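Local atomic coordinates of putative SnoaL-like polyketide cyclase (PDB entry 3GZB), a protein that has a SnoaL-like domain of the NTF2 clan and is probably a polyketide cyclase-like lyase. Residues Gln13-Glu18 with Glu22-Val27. Sequence-based numbering, arbitrary orientation.
Sequences QANSGE and EQQLAV
Gln-24 reaches Ala-14 and Asn-15 with its CG anti to the carbonyl carbon (chi1 -69°) and the chain extended beyond (chi2 -170°), which carries the amide out from helix 21-34 to the preceding loop. Asn-15 CG, also anti to its carbonyl carbon, sets OD1 beside Gln-24. This is the N-terminal side of an NTF2-like, SnoaL-type fold: residues Gln-13 to Ser-16 form a type I beta turn, Ser-16 then starts an ST turn in which its OG accepts from Glu-18 N at 3.0 Å, and the chain doubles back into the helix. Ala-14 lies buried under the Gln-24 stem, CB to CG 4.1 Å. Its carbonyl O sits over the flat face of the Gln-24 amide, 3.0 Å from CD, so although NE2 is only 3.2 Å from Ala-14 O, the angle is too poor for a hydrogen bond. That NE2 donates instead to Met-19 O, in the link between the two segments. Val-27, one turn on, packs against the loop residue Val-10 and Met-87 of strand 86-90. Without the Gln-24 amide, an alanine here would be likely to leave Met-19 O without this donor and strip the packing from Ala-14. The two side-chain amides, their planes 84° apart, touch through two acceptors, Asn-15 OD1 and Gln-24 OE1, 3.4 Å apart and not hydrogen-bonded. One water adds a second link, donating to Asn-15 OD1 at 2.7 Å and accepting a weak bond from Gln-24 NE2 at 3.5 Å.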
loop_
_atom_site.group_PDB
_atom_site.type_symbol
_atom_site.label_atom_id
_atom_site.label_comp_id
_atom_site.label_asym_id
_atom_site.label_seq_id
_atom_site.Cartn_x
_atom_site.Cartn_y
_atom_site.Cartn_z
ATOM N N GLN A 13 -16.092 13.978 4.726
ATOM C CA GLN A 13 -14.991 14.257 5.645
ATOM C C GLN A 13 -13.952 15.204 5.069
ATOM O O GLN A 13 -13.139 15.752 5.800
ATOM C CB GLN A 13 -14.289 12.950 6.063
ATOM C CG GLN A 13 -15.219 11.915 6.632
ATOM C CD GLN A 13 -14.475 10.641 6.978
ATOM O OE1 GLN A 13 -13.747 10.072 6.157
ATOM N NE2 GLN A 13 -14.612 10.229 8.239
ATOM N N ALA A 14 -13.957 15.345 3.732
ATOM C CA ALA A 14 -12.862 16.012 3.027
ATOM C C ALA A 14 -12.721 17.458 3.384
ATOM O O ALA A 14 -11.614 17.988 3.320
ATOM C CB ALA A 14 -13.021 15.889 1.493
ATOM N N ASN A 15 -13.798 18.075 3.806
ATOM C CA ASN A 15 -13.777 19.501 4.101
ATOM C C ASN A 15 -13.867 19.806 5.593
ATOM O O ASN A 15 -14.197 20.930 5.952
ATOM C CB ASN A 15 -14.877 20.225 3.266
ATOM C CG ASN A 15 -14.549 20.225 1.786
ATOM O OD1 ASN A 15 -13.614 20.926 1.329
ATOM N ND2 ASN A 15 -15.214 19.362 1.043
ATOM N N SER A 16 -13.434 18.875 6.445
ATOM C CA SER A 16 -13.443 19.039 7.890
ATOM C C SER A 16 -12.535 20.174 8.340
ATOM O O SER A 16 -12.696 20.693 9.435
ATOM C CB SER A 16 -12.958 17.759 8.595
ATOM O OG SER A 16 -11.586 17.542 8.311
ATOM N N GLY A 17 -11.558 20.498 7.508
ATOM C CA GLY A 17 -10.491 21.409 7.816
ATOM C C GLY A 17 -9.213 20.731 8.231
ATOM O O GLY A 17 -8.223 21.410 8.493
ATOM N N GLU A 18 -9.258 19.414 8.350
ATOM C CA GLU A 18 -8.116 18.611 8.767
ATOM C C GLU A 18 -7.526 17.707 7.675
ATOM O O GLU A 18 -6.508 17.048 7.927
ATOM C CB GLU A 18 -8.526 17.724 9.932
ATOM C CG GLU A 18 -8.916 18.526 11.180
ATOM C CD GLU A 18 -9.328 17.646 12.362
ATOM O OE1 GLU A 18 -9.402 16.401 12.216
ATOM O OE2 GLU A 18 -9.579 18.215 13.450
ATOM N N GLU A 22 -3.889 17.046 -0.772
ATOM C CA GLU A 22 -3.513 15.905 -1.615
ATOM C C GLU A 22 -4.493 14.747 -1.417
ATOM O O GLU A 22 -4.964 14.119 -2.341
ATOM C CB GLU A 22 -2.071 15.464 -1.272
ATOM C CG GLU A 22 -1.058 16.556 -1.499
ATOM C CD GLU A 22 -0.775 17.463 -0.329
ATOM O OE1 GLU A 22 -1.569 17.600 0.638
ATOM O OE2 GLU A 22 0.320 18.096 -0.388
ATOM N N GLN A 23 -4.849 14.493 -0.157
ATOM C CA GLN A 23 -5.904 13.512 0.124
ATOM C C GLN A 23 -7.268 13.925 -0.451
ATOM O O GLN A 23 -7.966 13.080 -0.991
ATOM C CB GLN A 23 -5.989 13.221 1.611
ATOM C CG GLN A 23 -4.749 12.541 2.214
ATOM C CD GLN A 23 -4.938 12.245 3.695
ATOM O OE1 GLN A 23 -6.055 12.067 4.169
ATOM N NE2 GLN A 23 -3.824 12.197 4.440
ATOM N N GLN A 24 -7.625 15.209 -0.384
ATOM C CA GLN A 24 -8.919 15.665 -0.871
ATOM C C GLN A 24 -9.015 15.405 -2.363
ATOM O O GLN A 24 -10.062 14.996 -2.853
ATOM C CB GLN A 24 -9.127 17.149 -0.556
ATOM C CG GLN A 24 -9.299 17.483 0.909
ATOM C CD GLN A 24 -9.731 18.896 1.149
ATOM O OE1 GLN A 24 -10.660 19.393 0.464
ATOM N NE2 GLN A 24 -9.088 19.555 2.109
ATOM N N LEU A 25 -7.926 15.627 -3.062
ATOM C CA LEU A 25 -7.940 15.371 -4.502
ATOM C C LEU A 25 -8.044 13.879 -4.820
ATOM O O LEU A 25 -8.750 13.485 -5.737
ATOM C CB LEU A 25 -6.728 16.009 -5.190
ATOM C CG LEU A 25 -6.751 16.024 -6.727
ATOM C CD1 LEU A 25 -7.963 16.843 -7.276
ATOM C CD2 LEU A 25 -5.423 16.554 -7.302
ATOM N N ALA A 26 -7.357 13.045 -4.032
ATOM C CA ALA A 26 -7.453 11.625 -4.187
ATOM C C ALA A 26 -8.886 11.170 -4.029
ATOM O O ALA A 26 -9.312 10.279 -4.766
ATOM C CB ALA A 26 -6.565 10.916 -3.143
ATOM N N VAL A 27 -9.631 11.728 -3.071
ATOM C CA VAL A 27 -11.025 11.358 -2.898
ATOM C C VAL A 27 -11.837 11.623 -4.181
ATOM O O VAL A 27 -12.649 10.777 -4.627
ATOM C CB VAL A 27 -11.649 12.052 -1.689
ATOM C CG1 VAL A 27 -13.155 11.799 -1.590
ATOM C CG2 VAL A 27 -10.926 11.628 -0.367
HETATM O O HOH W 1 -11.457 22.046 2.563
#